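Local coordinates for DNA mismatch repair protein MUTS (Thermus aquaticus, PDB 1EWQ) that is involved in the repair of DNA mismatches, probably as the factor that recognises them, and has a weak ATPase activity, at residues L616-A628 / E652-R666. Numbering follows the deposited sequence.
Sequences LPLFDGIYTRIGA and EATENSLVLLDEVGR
Tyr623 and Leu658 belong to a parallel ladder between strands 621-625 and 657-662, whose axes run 10° apart. Leu658 N donates to Gly621 O, Tyr623 N to Leu658 O (2.9 Å), Tyr623 O accepts Leu660 N (2.8 Å), and the alternation continues through Arg625 to Asp662 N. Helix 638-652 links the two strands, a beta-alpha-beta crossover at the margin of the P-loop ATPase sheet.

Apolar contacts fill the face carrying Leu658 and Leu660. Leu658 CB sits over the Phe619 ring, 4.0 Å from its centroid, while its CD2 lies alongside Ile622; Leu660 CD1 meets both Thr624 CG2 and Ile626 CD1.

On the other face the Tyr623 ring, with CG beside its own backbone N (chi1 -53°), reaches back between Glu652 and Ser657. Glu652 CG covers one ring face, 3.6 Å from the centroid, and Ser657 OG lies at the edge. A water joins Tyr623 OH, Asp620 OD2 and Glu652 O. Replacing Tyr623 by an alanine is likely to leave Glu652 CG without its aromatic partner and that water short of one ligand.

Among polar side chains, Ser657 OG donates to the syn lone pair of Asp620 OD1 (2.7 Å) and accepts Thr654 N, which fixes its rotation. Gly627 N approaches Asp662 OD1 on the anti side (3.3 Å). Asp662 also touches Ser590 of the predicted ATP site, so the loop after the edge strand is hydrogen-bonded to a carboxylate beside the P-loop, consistent with a Walker B aspartate.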
ATOM      1  N   LEU C 616     -13.819 -39.617  10.225  1.00 29.60           N
ATOM      2  CA  LEU C 616     -12.439 -39.208  10.018  1.00 29.41           C
ATOM      3  C   LEU C 616     -11.410 -39.778  10.972  1.00 29.21           C
ATOM      4  O   LEU C 616     -11.697 -40.032  12.141  1.00 29.77           O
ATOM      5  CB  LEU C 616     -12.347 -37.682  10.096  1.00 29.27           C
ATOM      6  CG  LEU C 616     -13.216 -36.884   9.125  1.00 29.91           C
ATOM      7  CD1 LEU C 616     -13.363 -35.461   9.634  1.00 30.00           C
ATOM      8  CD2 LEU C 616     -12.603 -36.916   7.729  1.00 29.57           C
ATOM      9  N   PRO C 617     -10.188 -40.008  10.470  1.00 28.58           N
ATOM     10  CA  PRO C 617      -9.125 -40.534  11.328  1.00 28.23           C
ATOM     11  C   PRO C 617      -8.430 -39.319  11.965  1.00 27.82           C
ATOM     12  O   PRO C 617      -8.713 -38.170  11.601  1.00 27.66           O
ATOM     13  CB  PRO C 617      -8.222 -41.276  10.345  1.00 28.34           C
ATOM     14  CG  PRO C 617      -8.338 -40.454   9.105  1.00 28.65           C
ATOM     15  CD  PRO C 617      -9.820 -40.103   9.043  1.00 28.53           C
ATOM     16  N   LEU C 618      -7.544 -39.558  12.921  1.00 26.88           N
ATOM     17  CA  LEU C 618      -6.839 -38.452  13.539  1.00 26.25           C
ATOM     18  C   LEU C 618      -5.477 -38.333  12.860  1.00 25.86           C
ATOM     19  O   LEU C 618      -4.560 -39.105  13.145  1.00 26.51           O
ATOM     20  CB  LEU C 618      -6.693 -38.700  15.033  1.00 26.09           C
ATOM     21  CG  LEU C 618      -8.035 -38.708  15.759  1.00 25.92           C
ATOM     22  CD1 LEU C 618      -7.910 -39.324  17.149  1.00 25.65           C
ATOM     23  CD2 LEU C 618      -8.543 -37.279  15.820  1.00 26.12           C
ATOM     24  N   PHE C 619      -5.362 -37.387  11.930  1.00 25.11           N
ATOM     25  CA  PHE C 619      -4.115 -37.184  11.202  1.00 24.04           C
ATOM     26  C   PHE C 619      -3.064 -36.505  12.085  1.00 23.39           C
ATOM     27  O   PHE C 619      -3.396 -35.683  12.935  1.00 22.49           O
ATOM     28  CB  PHE C 619      -4.362 -36.332   9.946  1.00 23.81           C
ATOM     29  CG  PHE C 619      -5.349 -36.939   8.983  1.00 24.03           C
ATOM     30  CD1 PHE C 619      -6.657 -36.470   8.917  1.00 23.96           C
ATOM     31  CD2 PHE C 619      -4.974 -37.976   8.139  1.00 23.60           C
ATOM     32  CE1 PHE C 619      -7.572 -37.029   8.016  1.00 23.93           C
ATOM     33  CE2 PHE C 619      -5.887 -38.535   7.240  1.00 23.99           C
ATOM     34  CZ  PHE C 619      -7.183 -38.059   7.180  1.00 23.34           C
ATOM     35  N   ASP C 620      -1.795 -36.856  11.879  1.00 23.02           N
ATOM     36  CA  ASP C 620      -0.720 -36.256  12.662  1.00 23.25           C
ATOM     37  C   ASP C 620      -0.208 -34.991  11.975  1.00 23.11           C
ATOM     38  O   ASP C 620       0.546 -34.212  12.556  1.00 22.95           O
ATOM     39  CB  ASP C 620       0.414 -37.269  12.886  1.00 23.16           C
ATOM     40  CG  ASP C 620       1.166 -37.612  11.620  1.00 23.63           C
ATOM     41  OD1 ASP C 620       0.702 -37.270  10.512  1.00 23.91           O
ATOM     42  OD2 ASP C 620       2.236 -38.246  11.738  1.00 24.35           O
ATOM     43  N   GLY C 621      -0.663 -34.778  10.743  1.00 23.22           N
ATOM     44  CA  GLY C 621      -0.256 -33.605   9.986  1.00 23.41           C
ATOM     45  C   GLY C 621      -0.828 -33.584   8.581  1.00 23.65           C
ATOM     46  O   GLY C 621      -1.187 -34.625   8.027  1.00 23.79           O
ATOM     47  N   ILE C 622      -0.948 -32.394   8.012  1.00 23.75           N
ATOM     48  CA  ILE C 622      -1.450 -32.257   6.650  1.00 24.02           C
ATOM     49  C   ILE C 622      -0.324 -31.648   5.830  1.00 24.55           C
ATOM     50  O   ILE C 622       0.167 -30.566   6.155  1.00 24.08           O
ATOM     51  CB  ILE C 622      -2.668 -31.340   6.588  1.00 23.87           C
ATOM     52  CG1 ILE C 622      -3.823 -31.958   7.382  1.00 23.90           C
ATOM     53  CG2 ILE C 622      -3.059 -31.106   5.140  1.00 24.05           C
ATOM     54  CD1 ILE C 622      -4.995 -31.015   7.595  1.00 23.98           C
ATOM     55  N   TYR C 623       0.090 -32.354   4.780  1.00 25.18           N
ATOM     56  CA  TYR C 623       1.182 -31.893   3.926  1.00 25.99           C
ATOM     57  C   TYR C 623       0.739 -31.693   2.487  1.00 26.40           C
ATOM     58  O   TYR C 623       0.319 -32.635   1.819  1.00 26.31           O
ATOM     59  CB  TYR C 623       2.344 -32.891   3.973  1.00 26.34           C
ATOM     60  CG  TYR C 623       2.805 -33.199   5.378  1.00 27.55           C
ATOM     61  CD1 TYR C 623       2.454 -34.398   6.009  1.00 27.70           C
ATOM     62  CD2 TYR C 623       3.564 -32.274   6.096  1.00 27.98           C
ATOM     63  CE1 TYR C 623       2.850 -34.672   7.330  1.00 28.19           C
ATOM     64  CE2 TYR C 623       3.960 -32.532   7.415  1.00 29.05           C
ATOM     65  CZ  TYR C 623       3.601 -33.731   8.025  1.00 29.02           C
ATOM     66  OH  TYR C 623       3.991 -33.962   9.331  1.00 29.31           O
ATOM     67  N   THR C 624       0.854 -30.458   2.010  1.00 26.72           N
ATOM     68  CA  THR C 624       0.447 -30.119   0.659  1.00 26.94           C
ATOM     69  C   THR C 624       1.599 -29.752  -0.271  1.00 27.41           C
ATOM     70  O   THR C 624       2.667 -29.306   0.162  1.00 27.27           O
ATOM     71  CB  THR C 624      -0.540 -28.924   0.666  1.00 27.07           C
ATOM     72  OG1 THR C 624       0.129 -27.751   1.150  1.00 27.03           O
ATOM     73  CG2 THR C 624      -1.738 -29.219   1.562  1.00 27.23           C
ATOM     74  N   ARG C 625       1.341 -29.948  -1.559  1.00 27.71           N
ATOM     75  CA  ARG C 625       2.252 -29.617  -2.646  1.00 28.29           C
ATOM     76  C   ARG C 625       1.243 -29.223  -3.737  1.00 29.10           C
ATOM     77  O   ARG C 625       0.993 -29.979  -4.676  1.00 28.41           O
ATOM     78  CB  ARG C 625       3.074 -30.847  -3.063  1.00 27.84           C
ATOM     79  CG  ARG C 625       4.349 -30.550  -3.876  1.00 27.43           C
ATOM     80  CD  ARG C 625       4.089 -29.731  -5.138  1.00 27.75           C
ATOM     81  NE  ARG C 625       3.908 -28.307  -4.849  1.00 27.61           N
ATOM     82  CZ  ARG C 625       3.276 -27.451  -5.654  1.00 27.76           C
ATOM     83  NH1 ARG C 625       2.751 -27.865  -6.801  1.00 27.04           N
ATOM     84  NH2 ARG C 625       3.176 -26.172  -5.315  1.00 28.18           N
ATOM     85  N   ILE C 626       0.647 -28.040  -3.574  1.00 30.73           N
ATOM     86  CA  ILE C 626      -0.388 -27.530  -4.483  1.00 32.28           C
ATOM     87  C   ILE C 626      -0.100 -26.149  -5.056  1.00 33.30           C
ATOM     88  O   ILE C 626       0.383 -25.266  -4.351  1.00 33.93           O
ATOM     89  CB  ILE C 626      -1.760 -27.442  -3.756  1.00 32.11           C
ATOM     90  CG1 ILE C 626      -2.160 -28.805  -3.196  1.00 32.58           C
ATOM     91  CG2 ILE C 626      -2.835 -26.955  -4.718  1.00 32.47           C
ATOM     92  CD1 ILE C 626      -3.316 -28.736  -2.192  1.00 32.41           C
ATOM     93  N   GLY C 627      -0.437 -25.967  -6.332  1.00 34.65           N
ATOM     94  CA  GLY C 627      -0.234 -24.691  -7.003  1.00 36.09           C
ATOM     95  C   GLY C 627       1.208 -24.221  -7.074  1.00 37.31           C
ATOM     96  O   GLY C 627       2.123 -25.019  -7.255  1.00 37.12           O
ATOM     97  N   ALA C 628       1.403 -22.910  -6.958  1.00 38.63           N
ATOM     98  CA  ALA C 628       2.736 -22.305  -6.973  1.00 39.67           C
ATOM     99  C   ALA C 628       3.594 -22.725  -8.165  1.00 40.41           C
ATOM    100  O   ALA C 628       3.027 -22.911  -9.265  1.00 41.08           O
ATOM    101  CB  ALA C 628       3.460 -22.627  -5.658  1.00 40.04           C
ATOM    102  N   GLU C 652       8.848 -36.005   6.308  1.00 33.00           N
ATOM    103  CA  GLU C 652       8.021 -35.763   7.483  1.00 32.53           C
ATOM    104  C   GLU C 652       6.749 -36.605   7.506  1.00 31.58           C
ATOM    105  O   GLU C 652       6.229 -36.895   8.577  1.00 31.48           O
ATOM    106  CB  GLU C 652       7.681 -34.267   7.595  1.00 33.64           C
ATOM    107  CG  GLU C 652       6.787 -33.689   6.489  1.00 35.81           C
ATOM    108  CD  GLU C 652       6.826 -32.149   6.424  1.00 37.07           C
ATOM    109  OE1 GLU C 652       7.336 -31.507   7.374  1.00 37.39           O
ATOM    110  OE2 GLU C 652       6.340 -31.581   5.417  1.00 37.70           O
ATOM    111  N   ALA C 653       6.271 -37.022   6.333  1.00 30.94           N
ATOM    112  CA  ALA C 653       5.043 -37.817   6.219  1.00 30.41           C
ATOM    113  C   ALA C 653       5.082 -39.181   6.898  1.00 30.30           C
ATOM    114  O   ALA C 653       6.042 -39.939   6.763  1.00 30.20           O
ATOM    115  CB  ALA C 653       4.675 -37.996   4.762  1.00 30.73           C
ATOM    116  N   THR C 654       3.989 -39.502   7.580  1.00 29.93           N
ATOM    117  CA  THR C 654       3.849 -40.746   8.315  1.00 29.54           C
ATOM    118  C   THR C 654       2.612 -41.522   7.836  1.00 29.67           C
ATOM    119  O   THR C 654       1.881 -41.041   6.972  1.00 29.63           O
ATOM    120  CB  THR C 654       3.744 -40.400   9.816  1.00 29.86           C
ATOM    121  OG1 THR C 654       4.821 -41.016  10.519  1.00 30.61           O
ATOM    122  CG2 THR C 654       2.409 -40.814  10.399  1.00 29.06           C
ATOM    123  N   GLU C 655       2.388 -42.722   8.376  1.00 29.28           N
ATOM    124  CA  GLU C 655       1.223 -43.523   7.996  1.00 29.36           C
ATOM    125  C   GLU C 655      -0.068 -42.847   8.452  1.00 29.01           C
ATOM    126  O   GLU C 655      -1.163 -43.244   8.055  1.00 29.02           O
ATOM    127  CB  GLU C 655       1.287 -44.914   8.628  1.00 29.87           C
ATOM    128  CG  GLU C 655       1.477 -44.878  10.149  1.00 31.22           C
ATOM    129  CD  GLU C 655       1.375 -46.244  10.799  1.00 31.85           C
ATOM    130  OE1 GLU C 655       1.881 -46.391  11.931  1.00 32.49           O
ATOM    131  OE2 GLU C 655       0.781 -47.161  10.188  1.00 32.44           O
ATOM    132  N   ASN C 656       0.063 -41.835   9.302  1.00 28.26           N
ATOM    133  CA  ASN C 656      -1.101 -41.117   9.798  1.00 27.59           C
ATOM    134  C   ASN C 656      -1.180 -39.725   9.191  1.00 26.66           C
ATOM    135  O   ASN C 656      -1.900 -38.855   9.683  1.00 26.32           O
ATOM    136  CB  ASN C 656      -1.044 -41.030  11.325  1.00 28.20           C
ATOM    137  CG  ASN C 656      -1.063 -42.400  11.971  1.00 29.45           C
ATOM    138  OD1 ASN C 656      -1.858 -43.262  11.588  1.00 30.19           O
ATOM    139  ND2 ASN C 656      -0.189 -42.615  12.947  1.00 29.53           N
ATOM    140  N   SER C 657      -0.439 -39.515   8.112  1.00 25.45           N
ATOM    141  CA  SER C 657      -0.448 -38.209   7.476  1.00 24.76           C
ATOM    142  C   SER C 657      -1.403 -38.115   6.311  1.00 23.83           C
ATOM    143  O   SER C 657      -1.720 -39.114   5.668  1.00 23.74           O
ATOM    144  CB  SER C 657       0.955 -37.832   7.006  1.00 24.34           C
ATOM    145  OG  SER C 657       1.835 -37.763   8.109  1.00 24.85           O
ATOM    146  N   LEU C 658      -1.882 -36.900   6.075  1.00 23.33           N
ATOM    147  CA  LEU C 658      -2.766 -36.613   4.950  1.00 22.69           C
ATOM    148  C   LEU C 658      -1.851 -35.853   4.022  1.00 22.48           C
ATOM    149  O   LEU C 658      -1.377 -34.775   4.377  1.00 22.71           O
ATOM    150  CB  LEU C 658      -3.943 -35.718   5.358  1.00 21.60           C
ATOM    151  CG  LEU C 658      -4.813 -35.200   4.188  1.00 21.63           C
ATOM    152  CD1 LEU C 658      -5.543 -36.361   3.523  1.00 20.97           C
ATOM    153  CD2 LEU C 658      -5.832 -34.161   4.682  1.00 20.30           C
ATOM    154  N   VAL C 659      -1.576 -36.428   2.858  1.00 22.01           N
ATOM    155  CA  VAL C 659      -0.707 -35.804   1.869  1.00 21.83           C
ATOM    156  C   VAL C 659      -1.533 -35.409   0.644  1.00 22.53           C
ATOM    157  O   VAL C 659      -2.307 -36.221   0.129  1.00 22.45           O
ATOM    158  CB  VAL C 659       0.410 -36.786   1.437  1.00 21.69           C
ATOM    159  CG1 VAL C 659       1.272 -36.154   0.373  1.00 20.84           C
ATOM    160  CG2 VAL C 659       1.258 -37.205   2.670  1.00 21.27           C
ATOM    161  N   LEU C 660      -1.367 -34.172   0.178  1.00 22.77           N
ATOM    162  CA  LEU C 660      -2.106 -33.674  -0.982  1.00 23.78           C
ATOM    163  C   LEU C 660      -1.150 -33.263  -2.093  1.00 24.11           C
ATOM    164  O   LEU C 660      -0.470 -32.250  -1.977  1.00 24.16           O
ATOM    165  CB  LEU C 660      -2.973 -32.469  -0.590  1.00 24.02           C
ATOM    166  CG  LEU C 660      -4.015 -32.619   0.534  1.00 24.71           C
ATOM    167  CD1 LEU C 660      -4.819 -31.309   0.651  1.00 25.32           C
ATOM    168  CD2 LEU C 660      -4.949 -33.768   0.242  1.00 25.09           C
ATOM    169  N   LEU C 661      -1.086 -34.053  -3.164  1.00 24.89           N
ATOM    170  CA  LEU C 661      -0.192 -33.740  -4.273  1.00 25.78           C
ATOM    171  C   LEU C 661      -0.980 -33.294  -5.491  1.00 26.31           C
ATOM    172  O   LEU C 661      -1.958 -33.922  -5.891  1.00 25.86           O
ATOM    173  CB  LEU C 661       0.688 -34.939  -4.624  1.00 25.85           C
ATOM    174  CG  LEU C 661       1.515 -35.558  -3.487  1.00 26.41           C
ATOM    175  CD1 LEU C 661       2.422 -36.642  -4.071  1.00 26.05           C
ATOM    176  CD2 LEU C 661       2.335 -34.486  -2.771  1.00 25.85           C
ATOM    177  N   ASP C 662      -0.521 -32.196  -6.076  1.00 27.67           N
ATOM    178  CA  ASP C 662      -1.160 -31.577  -7.229  1.00 28.50           C
ATOM    179  C   ASP C 662      -0.201 -31.562  -8.417  1.00 28.77           C
ATOM    180  O   ASP C 662       0.659 -30.689  -8.521  1.00 28.65           O
ATOM    181  CB  ASP C 662      -1.568 -30.150  -6.829  1.00 29.91           C
ATOM    182  CG  ASP C 662      -2.236 -29.371  -7.949  1.00 31.54           C
ATOM    183  OD1 ASP C 662      -1.752 -28.249  -8.257  1.00 32.58           O
ATOM    184  OD2 ASP C 662      -3.243 -29.860  -8.501  1.00 32.05           O
ATOM    185  N   GLU C 663      -0.344 -32.555  -9.293  1.00 28.80           N
ATOM    186  CA  GLU C 663       0.464 -32.673 -10.505  1.00 29.45           C
ATOM    187  C   GLU C 663       1.986 -32.756 -10.295  1.00 29.61           C
ATOM    188  O   GLU C 663       2.771 -32.139 -11.026  1.00 29.72           O
ATOM    189  CB  GLU C 663       0.112 -31.527 -11.467  1.00 29.55           C
ATOM    190  CG  GLU C 663      -1.405 -31.318 -11.638  1.00 30.79           C
ATOM    191  CD  GLU C 663      -1.769 -30.310 -12.724  1.00 30.98           C
ATOM    192  OE1 GLU C 663      -1.109 -29.258 -12.815  1.00 31.39           O
ATOM    193  OE2 GLU C 663      -2.729 -30.562 -13.480  1.00 31.73           O
ATOM    194  N   VAL C 664       2.403 -33.524  -9.297  1.00 29.70           N
ATOM    195  CA  VAL C 664       3.824 -33.711  -9.034  1.00 29.98           C
ATOM    196  C   VAL C 664       4.411 -34.476 -10.228  1.00 30.16           C
ATOM    197  O   VAL C 664       3.877 -35.517 -10.632  1.00 30.13           O
ATOM    198  CB  VAL C 664       4.032 -34.496  -7.706  1.00 30.03           C
ATOM    199  CG1 VAL C 664       5.439 -35.075  -7.622  1.00 29.73           C
ATOM    200  CG2 VAL C 664       3.798 -33.559  -6.534  1.00 30.04           C
ATOM    201  N   GLY C 665       5.488 -33.943 -10.802  1.00 30.16           N
ATOM    202  CA  GLY C 665       6.124 -34.571 -11.955  1.00 30.20           C
ATOM    203  C   GLY C 665       6.262 -33.619 -13.135  1.00 30.16           C
ATOM    204  O   GLY C 665       7.059 -33.841 -14.046  1.00 29.98           O
ATOM    205  N   ARG C 666       5.459 -32.561 -13.117  1.00 30.48           N
ATOM    206  CA  ARG C 666       5.462 -31.522 -14.150  1.00 30.93           C
ATOM    207  C   ARG C 666       6.813 -30.797 -14.133  1.00 31.22           C
ATOM    208  O   ARG C 666       7.558 -30.870 -13.161  1.00 30.91           O
ATOM    209  CB  ARG C 666       4.386 -30.477 -13.832  1.00 30.94           C
ATOM    210  CG  ARG C 666       4.596 -29.949 -12.408  1.00 31.40           C
ATOM    211  CD  ARG C 666       4.027 -28.570 -12.097  1.00 30.91           C
ATOM    212  NE  ARG C 666       2.574 -28.526 -12.110  1.00 30.36           N
ATOM    213  CZ  ARG C 666       1.850 -27.706 -11.352  1.00 29.70           C
ATOM    214  NH1 ARG C 666       2.444 -26.872 -10.510  1.00 29.11           N
ATOM    215  NH2 ARG C 666       0.530 -27.701 -11.458  1.00 29.00           N
TER
HETATM  216  O   HOH W   1       3.981 -36.285  10.499  1.00 26.17           O
HETATM  217  O   HOH W   2       6.068 -32.003   9.728  1.00 52.80           O
HETATM  218  O   HOH W   3       3.633 -30.067  -8.194  1.00 21.94           O